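Tailspike protein (Siphovirus 9NA, PDB 3RIQ) probably binds Salmonella O-antigen, the phage's lipopolysaccharide receptor, and cleaves it as an endorhamnosidase, working as a trimeric right-handed beta-helix. Local coordinates at residues V282-R292 against P302-I312; F222-G233 against R258-F267. All blocks are in the same frame, centred on the assembly; numbering follows the deposited sequence.

Interaction 1: V282-R292 against P302-I312; sequences VNADTGSPTER and PWFQLPTQHII
The indole of Trp303 lies sandwiched between Asp285 and Pro289. Pro289 CA stands over the six-membered ring, 3.6 Å from its centroid and 13° off the ring normal, while on the opposite face Asp285 CB sits 3.7 Å from the centroid of the five-membered ring; both are CH-pi contacts. The Asp285 carboxylate stacks with its plane only 4° from that of the indole. At the ring's rim, NE1 of Trp303 donates to Gly287 O over 2.9 Å, a bent bond whose donor lies above the carbonyl plane.

Asp285 is itself fixed from two directions. Phe304 N gives a 2.8 Å hydrogen bond to the anti lone pair of Asp285 OD2, and Arg292 grips the carboxylate in a side-on salt bridge within 282-292, NE to OD1 and NH2 to OD2, with the NE bond almost straight at 177°. An arginine chain extended from CG to NE brings the guanidinium there. Leu306 CD2 covers one face of that guanidinium, 3.6 Å from Arg292 CZ, and Arg292 NH2 also makes a weak bond to O of Pro302, the first residue of the type II turn 302-305. Water 2 joins Asp285 OD2 to Leu306 N, and Arg261 adds a second salt bridge at OD1, so two arginines share the one carboxylate and would probably stabilise its negative charge.

Nearer the coil, Val282 CG1 packs 3.3 Å from His310 CD2, and Val282 meets Ile312 CD1 tip to tip. Here the excursion leaves strand 281-282, which pairs in parallel with strands 249-250 and 326-327, and returns into strand 311-318, between strands 266-273 and 333-340.

Interaction 2: F222-G233 against R258-F267; sequences FIRNDGGDDHDG and RSARNYRLVF
Arg264 and Asp226 meet in a side-on salt bridge: NE of Arg264 reaches the syn lone pair of Asp226 OD1 at 2.9 Å, and NH2 reaches OD2, with the carboxylate and guanidinium planes 34° apart. The Asp229 carboxylate stands nearly perpendicular to the same guanidinium, at 89°, and its OD1 takes a weak hydrogen bond from Arg264 NH1 within a second salt bridge; water 3 also links Asp229 OD2 to NH1. A bend at chi3 (-64°) folds the Arg264 chain back so that Gly228 C and Asp229 N lie over one guanidinium face. Asp226 OD1 additionally accepts from Gly228 N, an Asx turn that ties the carboxylate to its own loop. Arg264 CB packs over one face of the His231 ring, whose NE2 hydrogen-bonds to Gln309 O.

These loops stack as successive turns of the right-handed beta-helix. Their backbones are bridged at Asp226 and Tyr263, where Tyr263 N bonds to Asn225 O at 3.0 Å and Gly227 N to Tyr263 O at 2.9 Å.

Asn262 inserts its amide beside the end of strand 220-223: OD1 accepts from Asn225 N at 2.9 Å, and ND2 bonds weakly to Phe222 O. Leu265 CD1 rests over a face of the Phe222 ring, 4.1 Å from its centroid, offset toward the rim. At the far end Arg224 NH1 donates to Ser259 O in the guanidinium plane and also to Asp294 O, NH2 bonds to Thr199 O, and Arg258 CD covers one face of that group.

Overall arrangement
Both contacts join parts of the same beta-helix, and their centres lie 12 Å apart. Interaction 2 is buried and links neighbouring turns through backbone bonds, the buried Asn262 amide, an apolar cluster and an arginine-aspartate network. Interaction 1 is only partly buried: it folds one long excursion against itself, with a stacked indole at its exposed outer end. Each has a side-on arginine-aspartate pair, but local within 282-292 in interaction 1 and across the segments in interaction 2. Adjacent strands 266-273 and 311-318 connect them, as do probable hydrogen bonds from His231 NE2 to Gln309 O and from Arg264 N to Thr308 O. Only interaction 2 reaches the second subunit, where Asp230 and Asp232 bind Lys213 of that neighbouring chain.

Interaction 1: V282-R292 against P302-I312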
loop_
_atom_site.group_PDB
_atom_site.type_symbol
_atom_site.label_atom_id
_atom_site.label_comp_id
_atom_site.label_asym_id
_atom_site.label_seq_id
_atom_site.Cartn_x
_atom_site.Cartn_y
_atom_site.Cartn_z
ATOM N N VAL A 282 5.720 19.245 -0.485
ATOM C CA VAL A 282 4.594 19.604 0.385
ATOM C C VAL A 282 5.177 20.426 1.537
ATOM O O VAL A 282 5.128 20.022 2.703
ATOM C CB VAL A 282 3.816 18.354 0.863
ATOM C CG1 VAL A 282 2.565 18.760 1.658
ATOM C CG2 VAL A 282 3.371 17.506 -0.351
ATOM N N ASN A 283 5.807 21.558 1.185
ATOM C CA ASN A 283 6.346 22.483 2.173
ATOM C C ASN A 283 5.503 23.748 2.267
ATOM O O ASN A 283 4.862 24.160 1.277
ATOM C CB ASN A 283 7.783 22.875 1.788
ATOM C CG ASN A 283 8.782 21.752 2.053
ATOM O OD1 ASN A 283 9.495 21.767 3.073
ATOM N ND2 ASN A 283 8.834 20.768 1.155
ATOM N N ALA A 284 5.549 24.406 3.423
ATOM C CA ALA A 284 4.811 25.666 3.637
ATOM C C ALA A 284 5.749 26.859 3.867
ATOM O O ALA A 284 5.426 27.953 3.426
ATOM C CB ALA A 284 3.836 25.516 4.806
ATOM N N ASP A 285 6.887 26.649 4.544
ATOM C CA ASP A 285 7.900 27.700 4.713
ATOM C C ASP A 285 9.129 27.380 3.867
ATOM O O ASP A 285 9.511 26.194 3.727
ATOM C CB ASP A 285 8.333 27.797 6.184
ATOM C CG ASP A 285 7.271 28.371 7.090
ATOM O OD1 ASP A 285 6.499 29.261 6.647
ATOM O OD2 ASP A 285 7.184 27.902 8.252
ATOM N N THR A 286 9.803 28.408 3.354
ATOM C CA THR A 286 11.040 28.187 2.611
ATOM C C THR A 286 11.963 29.401 2.769
ATOM O O THR A 286 11.491 30.509 3.044
ATOM C CB THR A 286 10.782 27.894 1.113
ATOM O OG1 THR A 286 11.980 27.413 0.508
ATOM C CG2 THR A 286 10.320 29.131 0.343
ATOM N N GLY A 287 13.278 29.185 2.649
ATOM C CA GLY A 287 14.235 30.300 2.745
ATOM C C GLY A 287 14.353 30.801 4.177
ATOM O O GLY A 287 14.105 30.039 5.127
ATOM N N SER A 288 14.703 32.080 4.341
ATOM C CA SER A 288 14.945 32.660 5.667
ATOM C C SER A 288 13.656 33.089 6.320
ATOM O O SER A 288 12.755 33.573 5.632
ATOM C CB SER A 288 15.865 33.889 5.560
ATOM O OG SER A 288 17.070 33.553 4.886
ATOM N N PRO A 289 13.535 32.892 7.647
ATOM C CA PRO A 289 12.291 33.268 8.336
ATOM C C PRO A 289 11.922 34.750 8.169
ATOM O O PRO A 289 12.776 35.634 8.336
ATOM C CB PRO A 289 12.577 32.954 9.806
ATOM C CG PRO A 289 13.684 31.924 9.783
ATOM C CD PRO A 289 14.473 32.161 8.520
ATOM N N THR A 290 10.651 34.993 7.831
ATOM C CA THR A 290 10.075 36.316 7.712
ATOM C C THR A 290 8.656 36.209 8.268
ATOM O O THR A 290 7.979 35.214 8.042
ATOM C CB THR A 290 9.993 36.777 6.242
ATOM O OG1 THR A 290 11.185 36.364 5.551
ATOM C CG2 THR A 290 9.877 38.280 6.164
ATOM N N GLU A 291 8.195 37.217 8.989
ATOM C CA GLU A 291 6.848 37.157 9.560
ATOM C C GLU A 291 5.792 36.803 8.501
ATOM O O GLU A 291 5.844 37.263 7.334
ATOM C CB GLU A 291 6.493 38.474 10.257
ATOM C CG GLU A 291 5.186 38.394 10.988
ATOM C CD GLU A 291 5.234 37.414 12.152
ATOM O OE1 GLU A 291 5.499 37.855 13.289
ATOM O OE2 GLU A 291 5.037 36.203 11.926
ATOM N N ARG A 292 4.864 35.938 8.897
ATOM C CA ARG A 292 3.818 35.508 7.993
ATOM C C ARG A 292 2.681 36.520 7.987
ATOM O O ARG A 292 2.410 37.173 9.003
ATOM C CB ARG A 292 3.334 34.141 8.445
ATOM C CG ARG A 292 4.489 33.137 8.611
ATOM C CD ARG A 292 3.964 31.674 8.588
ATOM N NE ARG A 292 4.994 30.686 8.997
ATOM C CZ ARG A 292 5.331 30.387 10.260
ATOM N NH1 ARG A 292 4.709 30.988 11.283
ATOM N NH2 ARG A 292 6.264 29.435 10.518
ATOM N N PRO A 302 7.213 28.314 14.954
ATOM C CA PRO A 302 8.484 28.607 14.302
ATOM C C PRO A 302 8.535 28.193 12.864
ATOM O O PRO A 302 7.719 27.364 12.392
ATOM C CB PRO A 302 9.489 27.785 15.098
ATOM C CG PRO A 302 8.872 27.675 16.483
ATOM C CD PRO A 302 7.384 27.502 16.178
ATOM N N TRP A 303 9.516 28.756 12.155
ATOM C CA TRP A 303 9.726 28.420 10.736
ATOM C C TRP A 303 9.838 26.891 10.573
ATOM O O TRP A 303 10.501 26.212 11.378
ATOM C CB TRP A 303 11.007 29.063 10.248
ATOM C CG TRP A 303 11.053 29.460 8.815
ATOM C CD1 TRP A 303 11.973 29.047 7.863
ATOM C CD2 TRP A 303 10.181 30.395 8.150
ATOM N NE1 TRP A 303 11.713 29.664 6.659
ATOM C CE2 TRP A 303 10.651 30.527 6.811
ATOM C CE3 TRP A 303 9.081 31.164 8.571
ATOM C CZ2 TRP A 303 10.029 31.367 5.878
ATOM C CZ3 TRP A 303 8.470 32.037 7.646
ATOM C CH2 TRP A 303 8.960 32.131 6.312
ATOM N N PHE A 304 9.169 26.375 9.548
ATOM C CA PHE A 304 9.136 24.951 9.164
ATOM C C PHE A 304 8.224 24.129 10.057
ATOM O O PHE A 304 8.129 22.923 9.875
ATOM C CB PHE A 304 10.524 24.270 9.072
ATOM C CG PHE A 304 11.495 24.962 8.152
ATOM C CD1 PHE A 304 11.152 25.246 6.826
ATOM C CD2 PHE A 304 12.778 25.310 8.613
ATOM C CE1 PHE A 304 12.072 25.848 5.966
ATOM C CE2 PHE A 304 13.737 25.932 7.757
ATOM C CZ PHE A 304 13.382 26.204 6.429
ATOM N N GLN A 305 7.543 24.764 11.013
ATOM C CA GLN A 305 6.761 23.994 12.009
ATOM C C GLN A 305 5.266 24.346 12.051
ATOM O O GLN A 305 4.590 24.154 13.074
ATOM C CB GLN A 305 7.411 24.127 13.398
ATOM C CG GLN A 305 8.855 23.668 13.399
ATOM C CD GLN A 305 9.501 23.659 14.766
ATOM O OE1 GLN A 305 8.938 24.137 15.758
ATOM N NE2 GLN A 305 10.724 23.130 14.818
ATOM N N LEU A 306 4.726 24.844 10.939
ATOM C CA LEU A 306 3.285 25.121 10.917
ATOM C C LEU A 306 2.499 23.827 11.068
ATOM O O LEU A 306 2.936 22.787 10.548
ATOM C CB LEU A 306 2.889 25.814 9.594
ATOM C CG LEU A 306 3.370 27.268 9.467
ATOM C CD1 LEU A 306 3.315 27.780 8.012
ATOM C CD2 LEU A 306 2.544 28.167 10.428
ATOM N N PRO A 307 1.305 23.881 11.694
ATOM C CA PRO A 307 0.520 22.663 11.853
ATOM C C PRO A 307 -0.298 22.332 10.592
ATOM O O PRO A 307 -1.519 22.446 10.551
ATOM C CB PRO A 307 -0.341 22.966 13.084
ATOM C CG PRO A 307 -0.665 24.475 12.920
ATOM C CD PRO A 307 0.650 25.040 12.346
ATOM N N THR A 308 0.411 21.941 9.551
ATOM C CA THR A 308 -0.233 21.732 8.255
ATOM C C THR A 308 -1.186 20.539 8.241
ATOM O O THR A 308 -2.178 20.579 7.509
ATOM C CB THR A 308 0.803 21.646 7.129
ATOM O OG1 THR A 308 1.860 20.743 7.513
ATOM C CG2 THR A 308 1.414 23.035 6.884
ATOM N N GLN A 309 -0.887 19.463 8.997
ATOM C CA GLN A 309 -1.824 18.307 9.110
ATOM C C GLN A 309 -2.224 17.744 7.747
ATOM O O GLN A 309 -3.377 17.401 7.534
ATOM C CB GLN A 309 -3.101 18.708 9.871
ATOM C CG GLN A 309 -2.906 19.011 11.377
ATOM C CD GLN A 309 -4.243 18.897 12.132
ATOM O OE1 GLN A 309 -4.768 17.783 12.334
ATOM N NE2 GLN A 309 -4.812 20.025 12.509
ATOM N N HIS A 310 -1.283 17.656 6.810
ATOM C CA HIS A 310 -1.566 16.972 5.558
ATOM C C HIS A 310 -1.546 15.459 5.783
ATOM O O HIS A 310 -0.931 14.946 6.736
ATOM C CB HIS A 310 -0.541 17.347 4.488
ATOM C CG HIS A 310 -0.527 18.806 4.137
ATOM N ND1 HIS A 310 -1.639 19.472 3.660
ATOM C CD2 HIS A 310 0.496 19.695 4.103
ATOM C CE1 HIS A 310 -1.305 20.725 3.382
ATOM N NE2 HIS A 310 -0.015 20.889 3.651
ATOM N N ILE A 311 -2.218 14.750 4.885
ATOM C CA ILE A 311 -2.101 13.306 4.742
ATOM C C ILE A 311 -1.443 13.012 3.413
ATOM O O ILE A 311 -1.933 13.454 2.351
ATOM C CB ILE A 311 -3.492 12.619 4.826
ATOM C CG1 ILE A 311 -4.172 12.934 6.176
ATOM C CG2 ILE A 311 -3.381 11.111 4.531
ATOM C CD1 ILE A 311 -5.644 12.397 6.309
ATOM N N ILE A 312 -0.321 12.298 3.474
ATOM C CA ILE A 312 0.447 11.970 2.281
ATOM C C ILE A 312 0.599 10.457 2.256
ATOM O O ILE A 312 1.201 9.890 3.169
ATOM C CB ILE A 312 1.848 12.627 2.353
ATOM C CG1 ILE A 312 1.724 14.167 2.385
ATOM C CG2 ILE A 312 2.735 12.151 1.136
ATOM C CD1 ILE A 312 3.077 14.883 2.742
HETATM O O HOH W 1 3.613 21.396 4.891
HETATM O O HOH W 2 5.914 25.273 8.212
#

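Interaction 2: F222-G233 against R258-F267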
loop_
_atom_site.group_PDB
_atom_site.type_symbol
_atom_site.label_atom_id
_atom_site.label_comp_id
_atom_site.label_asym_id
_atom_site.label_seq_id
_atom_site.Cartn_x
_atom_site.Cartn_y
_atom_site.Cartn_z
ATOM N N PHE A 222 -1.047 24.325 -5.357
ATOM C CA PHE A 222 -2.022 24.902 -4.393
ATOM C C PHE A 222 -1.495 26.196 -3.765
ATOM O O PHE A 222 -0.344 26.241 -3.314
ATOM C CB PHE A 222 -2.324 23.917 -3.258
ATOM C CG PHE A 222 -3.039 22.676 -3.718
ATOM C CD1 PHE A 222 -4.433 22.603 -3.711
ATOM C CD2 PHE A 222 -2.321 21.602 -4.255
ATOM C CE1 PHE A 222 -5.108 21.468 -4.185
ATOM C CE2 PHE A 222 -2.999 20.463 -4.723
ATOM C CZ PHE A 222 -4.378 20.406 -4.702
ATOM N N ILE A 223 -2.338 27.241 -3.773
ATOM C CA ILE A 223 -2.025 28.526 -3.164
ATOM C C ILE A 223 -3.163 28.918 -2.221
ATOM O O ILE A 223 -4.309 29.089 -2.670
ATOM C CB ILE A 223 -1.861 29.599 -4.289
ATOM C CG1 ILE A 223 -0.602 29.315 -5.098
ATOM C CG2 ILE A 223 -1.864 31.043 -3.718
ATOM C CD1 ILE A 223 -0.566 30.032 -6.488
ATOM N N ARG A 224 -2.852 29.027 -0.924
ATOM C CA ARG A 224 -3.845 29.419 0.108
ATOM C C ARG A 224 -5.105 28.544 0.058
ATOM O O ARG A 224 -6.253 29.060 0.018
ATOM C CB ARG A 224 -4.201 30.939 0.067
ATOM C CG ARG A 224 -4.736 31.431 1.402
ATOM C CD ARG A 224 -5.008 32.965 1.399
ATOM N NE ARG A 224 -5.585 33.355 2.707
ATOM C CZ ARG A 224 -4.873 33.629 3.803
ATOM N NH1 ARG A 224 -3.536 33.641 3.770
ATOM N NH2 ARG A 224 -5.499 33.965 4.943
ATOM N N ASN A 225 -4.883 27.221 0.029
ATOM C CA ASN A 225 -5.973 26.235 0.153
ATOM C C ASN A 225 -5.916 25.559 1.523
ATOM O O ASN A 225 -4.820 25.307 2.052
ATOM C CB ASN A 225 -5.923 25.171 -0.967
ATOM C CG ASN A 225 -6.589 25.640 -2.262
ATOM O OD1 ASN A 225 -7.510 24.965 -2.774
ATOM N ND2 ASN A 225 -6.144 26.785 -2.809
ATOM N N ASP A 226 -7.091 25.282 2.097
ATOM C CA ASP A 226 -7.214 24.551 3.362
ATOM C C ASP A 226 -8.345 23.556 3.215
ATOM O O ASP A 226 -9.510 23.956 3.006
ATOM C CB ASP A 226 -7.485 25.550 4.494
ATOM C CG ASP A 226 -7.509 24.906 5.874
ATOM O OD1 ASP A 226 -7.566 23.648 5.997
ATOM O OD2 ASP A 226 -7.452 25.696 6.870
ATOM N N GLY A 227 -8.015 22.277 3.310
ATOM C CA GLY A 227 -9.045 21.239 3.192
ATOM C C GLY A 227 -10.024 21.149 4.363
ATOM O O GLY A 227 -10.988 20.380 4.311
ATOM N N GLY A 228 -9.774 21.924 5.425
ATOM C CA GLY A 228 -10.547 21.817 6.670
ATOM C C GLY A 228 -10.175 20.559 7.443
ATOM O O GLY A 228 -9.424 19.737 6.937
ATOM N N ASP A 229 -10.692 20.378 8.662
ATOM C CA ASP A 229 -10.528 19.056 9.287
ATOM C C ASP A 229 -11.118 17.956 8.373
ATOM O O ASP A 229 -10.659 16.814 8.401
ATOM C CB ASP A 229 -11.104 19.035 10.699
ATOM C CG ASP A 229 -10.252 19.852 11.652
ATOM O OD1 ASP A 229 -9.002 19.838 11.489
ATOM O OD2 ASP A 229 -10.823 20.559 12.514
ATOM N N ASP A 230 -12.057 18.356 7.507
ATOM C CA ASP A 230 -12.626 17.515 6.453
ATOM C C ASP A 230 -11.595 16.866 5.522
ATOM O O ASP A 230 -11.877 15.814 4.898
ATOM C CB ASP A 230 -13.533 18.322 5.490
ATOM C CG ASP A 230 -14.415 19.377 6.153
ATOM O OD1 ASP A 230 -14.011 20.067 7.111
ATOM O OD2 ASP A 230 -15.528 19.577 5.579
ATOM N N HIS A 231 -10.430 17.510 5.356
ATOM C CA HIS A 231 -9.447 17.041 4.368
ATOM C C HIS A 231 -10.058 16.920 2.979
ATOM O O HIS A 231 -9.792 15.947 2.247
ATOM C CB HIS A 231 -8.754 15.756 4.883
ATOM C CG HIS A 231 -7.701 16.065 5.910
ATOM N ND1 HIS A 231 -8.028 16.431 7.200
ATOM C CD2 HIS A 231 -6.349 16.152 5.824
ATOM C CE1 HIS A 231 -6.930 16.749 7.864
ATOM N NE2 HIS A 231 -5.894 16.574 7.057
ATOM N N ASP A 232 -10.838 17.952 2.610
ATOM C CA ASP A 232 -11.535 17.986 1.325
ATOM C C ASP A 232 -10.710 18.891 0.401
ATOM O O ASP A 232 -10.850 20.107 0.430
ATOM C CB ASP A 232 -12.972 18.521 1.547
ATOM C CG ASP A 232 -13.863 18.386 0.334
ATOM O OD1 ASP A 232 -13.393 18.064 -0.777
ATOM O OD2 ASP A 232 -15.083 18.578 0.538
ATOM N N GLY A 233 -9.823 18.281 -0.396
ATOM C CA GLY A 233 -8.879 19.025 -1.254
ATOM C C GLY A 233 -7.603 18.223 -1.407
ATOM O O GLY A 233 -7.206 17.496 -0.474
ATOM N N ARG A 258 0.489 38.317 0.722
ATOM C CA ARG A 258 -0.358 37.459 1.591
ATOM C C ARG A 258 0.143 36.029 1.579
ATOM O O ARG A 258 0.561 35.516 0.522
ATOM C CB ARG A 258 -1.827 37.495 1.148
ATOM C CG ARG A 258 -2.741 36.598 2.013
ATOM C CD ARG A 258 -4.214 36.770 1.786
ATOM N NE ARG A 258 -4.635 38.045 2.330
ATOM C CZ ARG A 258 -5.122 39.059 1.607
ATOM N NH1 ARG A 258 -5.296 38.936 0.297
ATOM N NH2 ARG A 258 -5.437 40.203 2.205
ATOM N N SER A 259 0.077 35.366 2.728
ATOM C CA SER A 259 0.489 33.957 2.792
ATOM C C SER A 259 -0.226 33.101 1.739
ATOM O O SER A 259 -1.466 33.144 1.629
ATOM C CB SER A 259 0.208 33.366 4.187
ATOM O OG SER A 259 0.594 31.989 4.194
ATOM N N ALA A 260 0.563 32.329 0.993
ATOM C CA ALA A 260 0.090 31.466 -0.074
ATOM C C ALA A 260 0.152 29.991 0.336
ATOM O O ALA A 260 0.083 29.084 -0.501
ATOM C CB ALA A 260 0.984 31.694 -1.322
ATOM N N ARG A 261 0.344 29.762 1.626
ATOM C CA ARG A 261 0.550 28.426 2.193
ATOM C C ARG A 261 -0.734 27.598 2.175
ATOM O O ARG A 261 -1.777 28.056 1.718
ATOM C CB ARG A 261 1.096 28.569 3.607
ATOM C CG ARG A 261 2.486 29.247 3.635
ATOM C CD ARG A 261 2.868 29.516 5.080
ATOM N NE ARG A 261 4.200 30.117 5.256
ATOM C CZ ARG A 261 4.461 31.424 5.246
ATOM N NH1 ARG A 261 3.487 32.319 5.027
ATOM N NH2 ARG A 261 5.705 31.847 5.469
ATOM N N ASN A 262 -0.657 26.360 2.662
ATOM C CA ASN A 262 -1.746 25.391 2.521
ATOM C C ASN A 262 -1.812 24.438 3.691
ATOM O O ASN A 262 -0.777 24.122 4.271
ATOM C CB ASN A 262 -1.584 24.580 1.223
ATOM C CG ASN A 262 -1.474 25.467 0.010
ATOM O OD1 ASN A 262 -2.490 25.787 -0.623
ATOM N ND2 ASN A 262 -0.232 25.885 -0.332
ATOM N N TYR A 263 -3.022 23.947 3.974
ATOM C CA TYR A 263 -3.319 23.143 5.152
ATOM C C TYR A 263 -4.269 22.023 4.859
ATOM O O TYR A 263 -5.153 22.149 3.991
ATOM C CB TYR A 263 -3.987 24.012 6.263
ATOM C CG TYR A 263 -3.039 25.007 6.898
ATOM C CD1 TYR A 263 -2.353 24.697 8.078
ATOM C CD2 TYR A 263 -2.815 26.261 6.318
ATOM C CE1 TYR A 263 -1.450 25.589 8.650
ATOM C CE2 TYR A 263 -1.932 27.168 6.890
ATOM C CZ TYR A 263 -1.245 26.818 8.064
ATOM O OH TYR A 263 -0.369 27.686 8.625
ATOM N N ARG A 264 -4.085 20.908 5.565
ATOM C CA ARG A 264 -5.124 19.879 5.621
ATOM C C ARG A 264 -5.593 19.312 4.269
ATOM O O ARG A 264 -6.802 19.180 3.997
ATOM C CB ARG A 264 -6.314 20.381 6.481
ATOM C CG ARG A 264 -5.874 20.528 7.947
ATOM C CD ARG A 264 -6.998 20.991 8.868
ATOM N NE ARG A 264 -7.513 22.327 8.576
ATOM C CZ ARG A 264 -8.203 23.071 9.447
ATOM N NH1 ARG A 264 -8.495 22.592 10.655
ATOM N NH2 ARG A 264 -8.617 24.283 9.104
ATOM N N LEU A 265 -4.627 19.032 3.392
ATOM C CA LEU A 265 -4.932 18.418 2.093
ATOM C C LEU A 265 -4.586 16.930 2.144
ATOM O O LEU A 265 -3.873 16.465 3.071
ATOM C CB LEU A 265 -4.123 19.108 0.978
ATOM C CG LEU A 265 -4.444 20.611 0.837
ATOM C CD1 LEU A 265 -3.468 21.276 -0.154
ATOM C CD2 LEU A 265 -5.895 20.842 0.360
ATOM N N VAL A 266 -5.077 16.189 1.145
ATOM C CA VAL A 266 -4.741 14.771 0.980
ATOM C C VAL A 266 -4.026 14.565 -0.346
ATOM O O VAL A 266 -4.514 15.024 -1.398
ATOM C CB VAL A 266 -6.025 13.892 0.986
ATOM C CG1 VAL A 266 -5.646 12.404 0.729
ATOM C CG2 VAL A 266 -6.781 14.031 2.309
ATOM N N PHE A 267 -2.862 13.910 -0.287
ATOM C CA PHE A 267 -2.116 13.520 -1.474
ATOM C C PHE A 267 -2.022 12.005 -1.417
ATOM O O PHE A 267 -1.311 11.460 -0.546
ATOM C CB PHE A 267 -0.717 14.162 -1.467
ATOM C CG PHE A 267 -0.758 15.675 -1.399
ATOM C CD1 PHE A 267 -0.912 16.422 -2.565
ATOM C CD2 PHE A 267 -0.724 16.362 -0.155
ATOM C CE1 PHE A 267 -0.963 17.821 -2.507
ATOM C CE2 PHE A 267 -0.800 17.777 -0.098
ATOM C CZ PHE A 267 -0.916 18.496 -1.276
HETATM O O HOH W 3 -9.867 22.949 13.556
#